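Geranyltranstransferase (PDB 1RTR) makes farnesyl pyrophosphate as a prenyltransferase, in this enzyme family by joining isopentenyl diphosphate to a geranyl or shorter allylic diphosphate in isoprenoid biosynthesis. Local coordinates at residues A[4-9]-A[43-48]; A[19-24]-A[116-121]; A[51-56]-A[187-192]; A[68-73]-A[139-144]. All coordinates share one frame; numbering follows the deposited sequence.

Interaction 1 of 4, residues A[4-9]-A[43-48]; sequences LPMNKL and KRIRPV
V48 is the bump of this contact and the start of the N-terminal helix supplies the hollow, formed by M6 and L9 one helical turn apart. The setting is the all-helical prenyl synthase fold: helix 6-18 begins here against the first turn of helix 45-56. That turn emerges from the sequence KRIRP, part of the glycine-, lysine- and arginine-rich motif which in related enzymes lies near the isopentenyl diphosphate site. The two methyls of V48 divide the hollow between them. CG1 faces the sulfur of M6, with SD 3.8 Å from it, whereas CG2 turns to L9, whose CB stands 4.1 Å off. M6 extends with CG anti to the backbone N (chi1 180°), then bends at CB-CG (chi2 118°), and its side chain lies roughly perpendicular to that of V48 instead of running alongside. The bend also carries the thioether onward to I45, a residue whose own CB points away from the N-terminal helix. Backbones come within 6.6 Å, measured from CA of L9 to CA of V48, close enough for CB of L9 to meet a valine methyl directly. No hydrogen bond spans the segments; I10 widens the apolar seat of V48, and Y61 and L51 pack on L9. Beyond the sulfur, the terminal methyl CE of M6 meets CG2 of I45 at 4.2 Å.

Interaction 2 of 4, residues A[19-24]-A[116-121]; sequences VAINKS and LTKAFE
The carbonyl of A20 and the carboxylate of E121 are the flat groups here, and the K118 side chain passes close to both. A20 presents its oxygen end, with O 3.9 Å from the CE methylene of K118, a van der Waals approach and not a hydrogen bond. At the carboxylate of E121, one turn further along the same helix, the K118 ammonium stands beyond the oxygens and well out of their plane, with NZ of K118 3.3 Å from OE1 of E121. This displacement agrees with a salt bridge that is weak as a hydrogen bond. It belongs to helix 105-124 alone, yet it probably limits where the lysine end can swing. Apolar contact comes from the aliphatic part of the chain. K118 leaves its helix with CG anti to the backbone N (chi1 -175°) and bends at chi2 (69°), which lays CG and CE against the same methyl of I21. CD1 of I21 lies 3.8 Å from CG and 4.0 Å from CE of K118, and the two chains run past one another head to tail. The backbones remain well apart, CA of I21 being 8.8 Å from CA of K118. M34 of helix 30-38 and H147 of the second subunit also pack on I21. On the helix that carries K118, F120 stacks with F120 of the second subunit, which puts this loop-on-helix packing beside the dimer interface characteristic of short-chain prenyl synthases.

Interaction 3 of 4, residues A[51-56]-A[187-192]; sequences LLTLDS and MSAADI
L54 and T53 close on A189 from neighbouring positions through their torsions. In L54, CG is anti to the carbonyl carbon (chi1 -79°), which swings the isobutyl group across to the other helix. T53 instead has its CG2 anti to the backbone N, and that methyl faces A189. The A189 CB is therefore touched from two directions, 3.7 Å from CG2 of T53 and 3.7 Å from CG of L54. CD2 of L54 reaches further, packing against CG2 of I192 at 3.7 Å and approaching the A189 carbonyl oxygen at 3.4 Å. The L54 side chain meets that of I192 nearly square-on. This is close helix-on-helix packing within the all-helical prenyl synthase core: the axes of the short segments 51-56 and 187-192 approach to 8.4 Å and cross at -39°, and the alanine lets CA of L54 come within 5.3 Å of CA of A189. The hydroxyl of T53 is satisfied in its own helix by the carbonyl of L49. S56 likewise turns back, its OG donating to O of L52 at 2.9 Å from above the carbonyl plane, while S56 N bonds to the same oxygen. L281 of helix 279-289 also packs on T53.

Interaction 4 of 4, residues A[68-73]-A[139-144]; sequences AIALEM and QRLSIA
Two unbroken helical segments face each other at a separation of 8.0 Å between CA of L71 and CA of L141, too far for backbone contact, so the gap is bridged by side chains, chiefly the leucines. L141 does most of the spanning. Its CB points toward the other helix and its CG is anti to the backbone N (chi1 -165°), which extends the isobutyl group outward until its two methyls part company. CD2 meets CB of A70 at 4.3 Å, and CD1 meets CD1 of L71 at 4.4 Å. L71 has nearly the same torsions, but its CB leaves its helix obliquely to the line of contact, so only the far end of the side chain comes near. The small A70 thus receives one branch of L141, and L71 borders the other. All three residues are buried and the interaction is apolar throughout, with no hydrogen bond between the segments. The modest 94 Å² they bury fits an encounter shared with other helices. Next in sequence, S142 folds back on its own helix: OG donates to O of Q139 at 2.8 Å, with a bent C=O...O angle of 116°, and I143 N reaches that oxygen from the same face. S142 also packs on E121 of the second subunit. Around the leucines, helix 105-124 contributes I123, which touches both A70 and L141, and helix 179-193 contributes F184, which touches both L71 and L141; helices 65-83 and 131-145 therefore meet with these two bordering their contact.

From the N terminus, interaction 1 closes the first loop, returning helix 45-56 to the start of helix 6-18. Interaction 2 opens inside that loop and closes on helix 105-124, so its segments alternate with those of interactions 1, 3 and 4. Interaction 3 opens on helix 45-56 after interaction 1 has closed and ends on helix 179-193; interaction 4 opens and closes within its span. Salt bridges join some of them: R44 NH2 to E72 OE2 (2.8 Å) links interactions 1 and 4, and R140 NH1 to D191 OD2 (3.0 Å) links 4 and 3. Packing of A119 and K118 on A70 and M73 ties interaction 2 to 4, near the second subunit.

Interaction 1 of 4, residues A[4-9]-A[43-48]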
loop_
_atom_site.group_PDB
_atom_site.type_symbol
_atom_site.label_atom_id
_atom_site.label_comp_id
_atom_site.label_asym_id
_atom_site.label_seq_id
_atom_site.Cartn_x
_atom_site.Cartn_y
_atom_site.Cartn_z
ATOM N N LEU A 4 -23.132 -22.540 2.838
ATOM C CA LEU A 4 -22.127 -22.142 1.852
ATOM C C LEU A 4 -20.948 -23.110 1.859
ATOM O O LEU A 4 -20.013 -22.952 2.660
ATOM C CB LEU A 4 -21.624 -20.709 2.096
ATOM C CG LEU A 4 -22.574 -19.575 2.478
ATOM C CD1 LEU A 4 -21.772 -18.363 2.905
ATOM C CD2 LEU A 4 -23.511 -19.220 1.336
ATOM N N PRO A 5 -20.993 -24.115 0.978
ATOM C CA PRO A 5 -19.872 -25.046 0.818
ATOM C C PRO A 5 -18.581 -24.262 0.610
ATOM O O PRO A 5 -18.583 -23.266 -0.122
ATOM C CB PRO A 5 -20.239 -25.825 -0.450
ATOM C CG PRO A 5 -21.731 -25.766 -0.515
ATOM C CD PRO A 5 -22.113 -24.441 0.073
ATOM N N MET A 6 -17.509 -24.694 1.268
ATOM C CA MET A 6 -16.225 -24.009 1.188
ATOM C C MET A 6 -15.727 -23.919 -0.252
ATOM O O MET A 6 -15.306 -22.846 -0.693
ATOM C CB MET A 6 -15.182 -24.691 2.081
ATOM C CG MET A 6 -13.809 -24.033 2.051
ATOM S SD MET A 6 -13.298 -23.385 3.652
ATOM C CE MET A 6 -11.466 -23.471 3.469
ATOM N N ASN A 7 -15.789 -25.032 -0.981
ATOM C CA ASN A 7 -15.316 -25.059 -2.367
ATOM C C ASN A 7 -16.104 -24.146 -3.310
ATOM O O ASN A 7 -15.577 -23.715 -4.337
ATOM C CB ASN A 7 -15.294 -26.483 -2.915
ATOM C CG ASN A 7 -16.588 -27.201 -2.671
ATOM O OD1 ASN A 7 -16.763 -27.833 -1.631
ATOM N ND2 ASN A 7 -17.520 -27.093 -3.615
ATOM N N LYS A 8 -17.356 -23.848 -2.965
ATOM C CA LYS A 8 -18.154 -22.929 -3.772
ATOM C C LYS A 8 -17.799 -21.460 -3.527
ATOM O O LYS A 8 -17.959 -20.628 -4.431
ATOM C CB LYS A 8 -19.654 -23.178 -3.591
ATOM C CG LYS A 8 -20.225 -24.187 -4.588
ATOM C CD LYS A 8 -20.671 -23.511 -5.879
ATOM C CE LYS A 8 -21.970 -24.122 -6.403
ATOM N NZ LYS A 8 -21.700 -25.277 -7.306
ATOM N N LEU A 9 -17.322 -21.141 -2.322
ATOM C CA LEU A 9 -16.782 -19.814 -2.042
ATOM C C LEU A 9 -15.410 -19.617 -2.700
ATOM O O LEU A 9 -15.179 -18.606 -3.361
ATOM C CB LEU A 9 -16.704 -19.555 -0.541
ATOM C CG LEU A 9 -17.936 -18.918 0.093
ATOM C CD1 LEU A 9 -17.844 -19.061 1.584
ATOM C CD2 LEU A 9 -18.071 -17.461 -0.281
ATOM N N LYS A 43 -5.378 -21.844 -1.151
ATOM C CA LYS A 43 -6.519 -22.324 -0.389
ATOM C C LYS A 43 -7.560 -21.205 -0.212
ATOM O O LYS A 43 -8.754 -21.476 -0.022
ATOM C CB LYS A 43 -6.040 -22.877 0.967
ATOM C CG LYS A 43 -4.771 -23.784 0.902
ATOM C CD LYS A 43 -4.134 -24.035 2.309
ATOM C CE LYS A 43 -3.635 -25.496 2.501
ATOM N NZ LYS A 43 -2.269 -25.759 1.906
ATOM N N ARG A 44 -7.086 -19.955 -0.290
ATOM C CA ARG A 44 -7.902 -18.729 -0.153
ATOM C C ARG A 44 -8.587 -18.560 1.205
ATOM O O ARG A 44 -9.696 -18.020 1.275
ATOM C CB ARG A 44 -8.945 -18.605 -1.287
ATOM C CG ARG A 44 -8.419 -18.824 -2.676
ATOM C CD ARG A 44 -7.535 -17.731 -3.192
ATOM N NE ARG A 44 -7.344 -17.863 -4.627
ATOM C CZ ARG A 44 -6.333 -17.348 -5.308
ATOM N NH1 ARG A 44 -6.262 -17.534 -6.619
ATOM N NH2 ARG A 44 -5.399 -16.639 -4.694
ATOM N N ILE A 45 -7.938 -19.004 2.282
ATOM C CA ILE A 45 -8.580 -19.011 3.604
ATOM C C ILE A 45 -8.904 -17.627 4.118
ATOM O O ILE A 45 -9.922 -17.450 4.781
ATOM C CB ILE A 45 -7.767 -19.790 4.669
ATOM C CG1 ILE A 45 -6.285 -19.458 4.572
ATOM C CG2 ILE A 45 -8.004 -21.296 4.558
ATOM C CD1 ILE A 45 -5.825 -18.534 5.682
ATOM N N ARG A 46 -8.048 -16.650 3.802
ATOM C CA ARG A 46 -8.241 -15.282 4.300
ATOM C C ARG A 46 -9.543 -14.671 3.790
ATOM O O ARG A 46 -10.384 -14.292 4.612
ATOM C CB ARG A 46 -7.044 -14.378 4.009
ATOM C CG ARG A 46 -5.837 -14.676 4.852
ATOM C CD ARG A 46 -4.559 -14.189 4.234
ATOM N NE ARG A 46 -3.383 -14.668 4.942
ATOM C CZ ARG A 46 -2.806 -15.850 4.750
ATOM N NH1 ARG A 46 -1.730 -16.176 5.454
ATOM N NH2 ARG A 46 -3.287 -16.706 3.864
ATOM N N PRO A 47 -9.726 -14.585 2.460
ATOM C CA PRO A 47 -11.004 -14.139 1.893
ATOM C C PRO A 47 -12.159 -14.978 2.386
ATOM O O PRO A 47 -13.187 -14.421 2.771
ATOM C CB PRO A 47 -10.825 -14.325 0.369
ATOM C CG PRO A 47 -9.585 -15.098 0.178
ATOM C CD PRO A 47 -8.742 -14.858 1.400
ATOM N N VAL A 48 -11.986 -16.297 2.393
ATOM C CA VAL A 48 -13.069 -17.195 2.777
ATOM C C VAL A 48 -13.477 -16.974 4.227
ATOM O O VAL A 48 -14.677 -16.890 4.534
ATOM C CB VAL A 48 -12.713 -18.657 2.486
ATOM C CG1 VAL A 48 -13.510 -19.591 3.372
ATOM C CG2 VAL A 48 -12.993 -18.974 1.004
#

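Interaction 2 of 4, residues A[19-24]-A[116-121]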
loop_
_atom_site.group_PDB
_atom_site.type_symbol
_atom_site.label_atom_id
_atom_site.label_comp_id
_atom_site.label_asym_id
_atom_site.label_seq_id
_atom_site.Cartn_x
_atom_site.Cartn_y
_atom_site.Cartn_z
ATOM N N VAL A 19 -10.503 -11.782 -12.902
ATOM C CA VAL A 19 -11.001 -10.659 -13.666
ATOM C C VAL A 19 -10.973 -9.358 -12.833
ATOM O O VAL A 19 -11.732 -8.429 -13.096
ATOM C CB VAL A 19 -12.412 -11.010 -14.233
ATOM C CG1 VAL A 19 -13.518 -10.768 -13.194
ATOM C CG2 VAL A 19 -12.683 -10.279 -15.539
ATOM N N ALA A 20 -10.067 -9.295 -11.851
ATOM C CA ALA A 20 -10.004 -8.179 -10.887
ATOM C C ALA A 20 -9.073 -7.046 -11.315
ATOM O O ALA A 20 -9.124 -5.953 -10.760
ATOM C CB ALA A 20 -9.616 -8.686 -9.496
ATOM N N ILE A 21 -8.213 -7.329 -12.287
ATOM C CA ILE A 21 -7.314 -6.339 -12.862
ATOM C C ILE A 21 -7.605 -6.247 -14.360
ATOM O O ILE A 21 -7.642 -7.264 -15.047
ATOM C CB ILE A 21 -5.818 -6.722 -12.604
ATOM C CG1 ILE A 21 -5.562 -7.010 -11.122
ATOM C CG2 ILE A 21 -4.862 -5.643 -13.118
ATOM C CD1 ILE A 21 -5.826 -5.830 -10.181
ATOM N N ASN A 22 -7.833 -5.035 -14.854
ATOM C CA ASN A 22 -8.095 -4.828 -16.279
ATOM C C ASN A 22 -6.805 -4.722 -17.078
ATOM O O ASN A 22 -5.796 -4.200 -16.585
ATOM C CB ASN A 22 -8.954 -3.584 -16.508
ATOM C CG ASN A 22 -10.399 -3.795 -16.116
ATOM O OD1 ASN A 22 -11.023 -4.797 -16.474
ATOM N ND2 ASN A 22 -10.944 -2.844 -15.374
ATOM N N LYS A 23 -6.857 -5.212 -18.318
ATOM C CA LYS A 23 -5.685 -5.267 -19.195
ATOM C C LYS A 23 -4.989 -3.914 -19.420
ATOM O O LYS A 23 -5.627 -2.851 -19.407
ATOM C CB LYS A 23 -6.042 -5.943 -20.533
ATOM C CG LYS A 23 -6.227 -7.477 -20.446
ATOM C CD LYS A 23 -5.198 -8.156 -19.508
ATOM C CE LYS A 23 -5.704 -9.502 -18.976
ATOM N NZ LYS A 23 -6.817 -9.359 -17.983
ATOM N N SER A 24 -3.673 -3.992 -19.621
ATOM C CA SER A 24 -2.778 -2.836 -19.738
ATOM C C SER A 24 -3.183 -1.819 -20.807
ATOM O O SER A 24 -3.431 -2.178 -21.962
ATOM C CB SER A 24 -1.337 -3.304 -20.011
ATOM O OG SER A 24 -1.226 -4.722 -19.982
ATOM N N LEU A 116 -0.615 -4.030 -3.609
ATOM C CA LEU A 116 -0.807 -3.311 -2.368
ATOM C C LEU A 116 -1.680 -2.095 -2.609
ATOM O O LEU A 116 -2.703 -1.915 -1.945
ATOM C CB LEU A 116 0.546 -2.870 -1.781
ATOM C CG LEU A 116 0.714 -2.845 -0.260
ATOM C CD1 LEU A 116 1.942 -2.042 0.213
ATOM C CD2 LEU A 116 -0.539 -2.390 0.466
ATOM N N THR A 117 -1.288 -1.260 -3.569
ATOM C CA THR A 117 -2.080 -0.093 -3.906
ATOM C C THR A 117 -3.517 -0.458 -4.316
ATOM O O THR A 117 -4.479 0.167 -3.836
ATOM C CB THR A 117 -1.383 0.711 -5.015
ATOM O OG1 THR A 117 0.022 0.738 -4.770
ATOM C CG2 THR A 117 -1.765 2.185 -4.950
ATOM N N LYS A 118 -3.678 -1.460 -5.189
ATOM C CA LYS A 118 -5.016 -1.802 -5.688
ATOM C C LYS A 118 -5.987 -2.208 -4.562
ATOM O O LYS A 118 -7.179 -1.881 -4.608
ATOM C CB LYS A 118 -4.949 -2.895 -6.774
ATOM C CG LYS A 118 -6.287 -3.227 -7.421
ATOM C CD LYS A 118 -6.813 -2.089 -8.288
ATOM C CE LYS A 118 -7.884 -2.584 -9.260
ATOM N NZ LYS A 118 -9.077 -1.672 -9.323
ATOM N N ALA A 119 -5.466 -2.916 -3.557
ATOM C CA ALA A 119 -6.282 -3.359 -2.426
ATOM C C ALA A 119 -7.015 -2.196 -1.761
ATOM O O ALA A 119 -8.195 -2.313 -1.425
ATOM C CB ALA A 119 -5.432 -4.132 -1.415
ATOM N N PHE A 120 -6.319 -1.066 -1.609
ATOM C CA PHE A 120 -6.905 0.131 -1.014
ATOM C C PHE A 120 -7.913 0.822 -1.928
ATOM O O PHE A 120 -8.958 1.296 -1.469
ATOM C CB PHE A 120 -5.806 1.069 -0.529
ATOM C CG PHE A 120 -5.045 0.513 0.630
ATOM C CD1 PHE A 120 -5.621 0.473 1.898
ATOM C CD2 PHE A 120 -3.784 -0.019 0.457
ATOM C CE1 PHE A 120 -4.939 -0.064 2.975
ATOM C CE2 PHE A 120 -3.098 -0.565 1.530
ATOM C CZ PHE A 120 -3.676 -0.588 2.797
ATOM N N GLU A 121 -7.610 0.856 -3.224
ATOM C CA GLU A 121 -8.545 1.363 -4.221
ATOM C C GLU A 121 -9.854 0.604 -4.176
ATOM O O GLU A 121 -10.924 1.205 -4.209
ATOM C CB GLU A 121 -7.941 1.250 -5.616
ATOM C CG GLU A 121 -8.469 2.273 -6.599
ATOM C CD GLU A 121 -9.201 1.633 -7.759
ATOM O OE1 GLU A 121 -10.177 0.885 -7.486
ATOM O OE2 GLU A 121 -8.798 1.877 -8.941
#

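Interaction 3 of 4, residues A[51-56]-A[187-192]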
loop_
_atom_site.group_PDB
_atom_site.type_symbol
_atom_site.label_atom_id
_atom_site.label_comp_id
_atom_site.label_asym_id
_atom_site.label_seq_id
_atom_site.Cartn_x
_atom_site.Cartn_y
_atom_site.Cartn_z
ATOM N N LEU A 51 -15.605 -13.774 4.356
ATOM C CA LEU A 51 -16.918 -14.145 3.835
ATOM C C LEU A 51 -17.740 -14.967 4.837
ATOM O O LEU A 51 -18.876 -14.591 5.171
ATOM C CB LEU A 51 -16.750 -14.895 2.505
ATOM C CG LEU A 51 -16.708 -14.111 1.172
ATOM C CD1 LEU A 51 -16.641 -12.564 1.304
ATOM C CD2 LEU A 51 -15.600 -14.638 0.271
ATOM N N LEU A 52 -17.169 -16.061 5.347
ATOM C CA LEU A 52 -17.885 -16.916 6.315
ATOM C C LEU A 52 -18.221 -16.204 7.629
ATOM O O LEU A 52 -19.307 -16.419 8.189
ATOM C CB LEU A 52 -17.143 -18.238 6.563
ATOM C CG LEU A 52 -17.122 -19.198 5.351
ATOM C CD1 LEU A 52 -16.104 -20.295 5.496
ATOM C CD2 LEU A 52 -18.492 -19.791 5.075
ATOM N N THR A 53 -17.325 -15.343 8.112
ATOM C CA THR A 53 -17.611 -14.543 9.308
ATOM C C THR A 53 -18.858 -13.656 9.152
ATOM O O THR A 53 -19.675 -13.552 10.080
ATOM C CB THR A 53 -16.374 -13.681 9.717
ATOM O OG1 THR A 53 -15.246 -14.528 9.957
ATOM C CG2 THR A 53 -16.602 -12.989 11.049
ATOM N N LEU A 54 -18.995 -13.004 8.001
ATOM C CA LEU A 54 -20.202 -12.215 7.712
ATOM C C LEU A 54 -21.473 -13.079 7.731
ATOM O O LEU A 54 -22.516 -12.661 8.252
ATOM C CB LEU A 54 -20.097 -11.538 6.347
ATOM C CG LEU A 54 -19.269 -10.269 6.217
ATOM C CD1 LEU A 54 -19.156 -9.897 4.745
ATOM C CD2 LEU A 54 -19.863 -9.114 7.060
ATOM N N ASP A 55 -21.378 -14.277 7.155
ATOM C CA ASP A 55 -22.510 -15.194 7.125
ATOM C C ASP A 55 -22.940 -15.641 8.529
ATOM O O ASP A 55 -24.134 -15.688 8.818
ATOM C CB ASP A 55 -22.221 -16.402 6.231
ATOM C CG ASP A 55 -23.471 -17.209 5.944
ATOM O OD1 ASP A 55 -23.581 -18.357 6.434
ATOM O OD2 ASP A 55 -24.417 -16.756 5.262
ATOM N N SER A 56 -21.963 -15.945 9.393
ATOM C CA SER A 56 -22.225 -16.266 10.796
ATOM C C SER A 56 -22.905 -15.125 11.499
ATOM O O SER A 56 -23.634 -15.330 12.473
ATOM C CB SER A 56 -20.929 -16.551 11.552
ATOM O OG SER A 56 -20.089 -17.423 10.832
ATOM N N MET A 187 -12.583 -9.278 11.810
ATOM C CA MET A 187 -12.971 -7.992 12.403
ATOM C C MET A 187 -13.499 -6.997 11.373
ATOM O O MET A 187 -14.400 -6.198 11.676
ATOM C CB MET A 187 -11.824 -7.358 13.214
ATOM C CG MET A 187 -11.359 -8.152 14.443
ATOM S SD MET A 187 -12.697 -8.731 15.562
ATOM C CE MET A 187 -13.108 -7.146 16.338
ATOM N N SER A 188 -12.947 -7.023 10.164
ATOM C CA SER A 188 -13.542 -6.260 9.066
ATOM C C SER A 188 -14.997 -6.718 8.873
ATOM O O SER A 188 -15.907 -5.889 8.718
ATOM C CB SER A 188 -12.733 -6.397 7.770
ATOM O OG SER A 188 -12.926 -7.678 7.183
ATOM N N ALA A 189 -15.217 -8.029 8.945
ATOM C CA ALA A 189 -16.576 -8.569 8.853
ATOM C C ALA A 189 -17.433 -8.075 10.013
ATOM O O ALA A 189 -18.562 -7.604 9.827
ATOM C CB ALA A 189 -16.569 -10.099 8.774
ATOM N N ALA A 190 -16.891 -8.145 11.217
ATOM C CA ALA A 190 -17.639 -7.697 12.382
ATOM C C ALA A 190 -18.054 -6.249 12.210
ATOM O O ALA A 190 -19.143 -5.844 12.660
ATOM C CB ALA A 190 -16.812 -7.869 13.624
ATOM N N ASP A 191 -17.181 -5.479 11.557
ATOM C CA ASP A 191 -17.421 -4.054 11.283
ATOM C C ASP A 191 -18.483 -3.813 10.201
ATOM O O ASP A 191 -19.326 -2.915 10.329
ATOM C CB ASP A 191 -16.106 -3.348 10.929
ATOM C CG ASP A 191 -15.343 -2.883 12.161
ATOM O OD1 ASP A 191 -15.930 -2.900 13.268
ATOM O OD2 ASP A 191 -14.153 -2.489 12.133
ATOM N N ILE A 192 -18.443 -4.613 9.134
ATOM C CA ILE A 192 -19.473 -4.533 8.111
ATOM C C ILE A 192 -20.824 -4.944 8.706
ATOM O O ILE A 192 -21.847 -4.300 8.434
ATOM C CB ILE A 192 -19.102 -5.389 6.906
ATOM C CG1 ILE A 192 -17.912 -4.770 6.171
ATOM C CG2 ILE A 192 -20.317 -5.572 5.982
ATOM C CD1 ILE A 192 -17.028 -5.779 5.475
#

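Interaction 4 of 4, residues A[68-73]-A[139-144]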
loop_
_atom_site.group_PDB
_atom_site.type_symbol
_atom_site.label_atom_id
_atom_site.label_comp_id
_atom_site.label_asym_id
_atom_site.label_seq_id
_atom_site.Cartn_x
_atom_site.Cartn_y
_atom_site.Cartn_z
ATOM N N ALA A 68 -12.630 -8.813 0.885
ATOM C CA ALA A 68 -12.016 -10.125 0.706
ATOM C C ALA A 68 -11.036 -10.153 -0.465
ATOM O O ALA A 68 -9.939 -10.716 -0.339
ATOM C CB ALA A 68 -13.086 -11.207 0.540
ATOM N N ILE A 69 -11.419 -9.557 -1.597
ATOM C CA ILE A 69 -10.520 -9.468 -2.755
ATOM C C ILE A 69 -9.281 -8.650 -2.400
ATOM O O ILE A 69 -8.151 -9.078 -2.661
ATOM C CB ILE A 69 -11.234 -8.848 -3.988
ATOM C CG1 ILE A 69 -12.397 -9.725 -4.465
ATOM C CG2 ILE A 69 -10.255 -8.630 -5.122
ATOM C CD1 ILE A 69 -11.982 -11.151 -4.884
ATOM N N ALA A 70 -9.502 -7.472 -1.811
ATOM C CA ALA A 70 -8.418 -6.660 -1.260
ATOM C C ALA A 70 -7.498 -7.485 -0.368
ATOM O O ALA A 70 -6.282 -7.479 -0.552
ATOM C CB ALA A 70 -8.966 -5.478 -0.501
ATOM N N LEU A 71 -8.084 -8.220 0.572
ATOM C CA LEU A 71 -7.316 -9.037 1.508
ATOM C C LEU A 71 -6.410 -10.029 0.790
ATOM O O LEU A 71 -5.241 -10.204 1.167
ATOM C CB LEU A 71 -8.254 -9.770 2.474
ATOM C CG LEU A 71 -7.639 -10.570 3.629
ATOM C CD1 LEU A 71 -6.488 -9.808 4.350
ATOM C CD2 LEU A 71 -8.736 -10.979 4.600
ATOM N N GLU A 72 -6.939 -10.675 -0.253
ATOM C CA GLU A 72 -6.137 -11.635 -1.021
ATOM C C GLU A 72 -5.046 -10.934 -1.854
ATOM O O GLU A 72 -3.948 -11.488 -2.042
ATOM C CB GLU A 72 -7.031 -12.547 -1.876
ATOM C CG GLU A 72 -6.310 -13.699 -2.573
ATOM C CD GLU A 72 -5.842 -14.811 -1.635
ATOM O OE1 GLU A 72 -6.189 -14.803 -0.428
ATOM O OE2 GLU A 72 -5.107 -15.709 -2.113
ATOM N N MET A 73 -5.336 -9.722 -2.334
ATOM C CA MET A 73 -4.324 -8.912 -3.024
ATOM C C MET A 73 -3.143 -8.627 -2.082
ATOM O O MET A 73 -1.975 -8.751 -2.483
ATOM C CB MET A 73 -4.926 -7.599 -3.541
ATOM C CG MET A 73 -5.529 -7.654 -4.951
ATOM S SD MET A 73 -6.442 -6.156 -5.395
ATOM C CE MET A 73 -7.321 -6.766 -6.788
ATOM N N GLN A 139 -8.696 1.509 7.584
ATOM C CA GLN A 139 -7.887 1.744 8.769
ATOM C C GLN A 139 -7.343 0.438 9.303
ATOM O O GLN A 139 -6.147 0.316 9.561
ATOM C CB GLN A 139 -8.712 2.431 9.855
ATOM C CG GLN A 139 -7.897 3.346 10.740
ATOM C CD GLN A 139 -8.756 4.122 11.719
ATOM O OE1 GLN A 139 -8.259 4.568 12.755
ATOM N NE2 GLN A 139 -10.053 4.286 11.402
ATOM N N ARG A 140 -8.225 -0.543 9.438
ATOM C CA ARG A 140 -7.846 -1.840 9.962
ATOM C C ARG A 140 -6.888 -2.585 9.040
ATOM O O ARG A 140 -5.913 -3.189 9.501
ATOM C CB ARG A 140 -9.094 -2.663 10.259
ATOM C CG ARG A 140 -8.848 -3.871 11.125
ATOM C CD ARG A 140 -10.074 -4.740 11.310
ATOM N NE ARG A 140 -11.097 -4.078 12.119
ATOM C CZ ARG A 140 -11.068 -4.001 13.444
ATOM N NH1 ARG A 140 -12.049 -3.382 14.084
ATOM N NH2 ARG A 140 -10.063 -4.557 14.123
ATOM N N LEU A 141 -7.144 -2.545 7.738
ATOM C CA LEU A 141 -6.223 -3.160 6.788
ATOM C C LEU A 141 -4.817 -2.531 6.858
ATOM O O LEU A 141 -3.815 -3.239 6.818
ATOM C CB LEU A 141 -6.788 -3.099 5.360
ATOM C CG LEU A 141 -6.140 -3.997 4.297
ATOM C CD1 LEU A 141 -5.918 -5.421 4.815
ATOM C CD2 LEU A 141 -6.967 -4.009 3.013
ATOM N N SER A 142 -4.747 -1.210 6.962
ATOM C CA SER A 142 -3.451 -0.540 6.934
ATOM C C SER A 142 -2.618 -0.825 8.188
ATOM O O SER A 142 -1.400 -1.001 8.089
ATOM C CB SER A 142 -3.609 0.963 6.701
ATOM O OG SER A 142 -4.351 1.560 7.749
ATOM N N ILE A 143 -3.271 -0.861 9.353
ATOM C CA ILE A 143 -2.628 -1.301 10.593
ATOM C C ILE A 143 -2.237 -2.791 10.544
ATOM O O ILE A 143 -1.143 -3.155 10.958
ATOM C CB ILE A 143 -3.523 -1.000 11.848
ATOM C CG1 ILE A 143 -3.724 0.513 12.047
ATOM C CG2 ILE A 143 -2.911 -1.584 13.115
ATOM C CD1 ILE A 143 -4.922 0.855 12.945
ATOM N N ALA A 144 -3.125 -3.645 10.041
ATOM C CA ALA A 144 -2.835 -5.081 9.949
ATOM C C ALA A 144 -1.631 -5.379 9.052
ATOM O O ALA A 144 -0.873 -6.330 9.311
ATOM C CB ALA A 144 -4.070 -5.863 9.465
#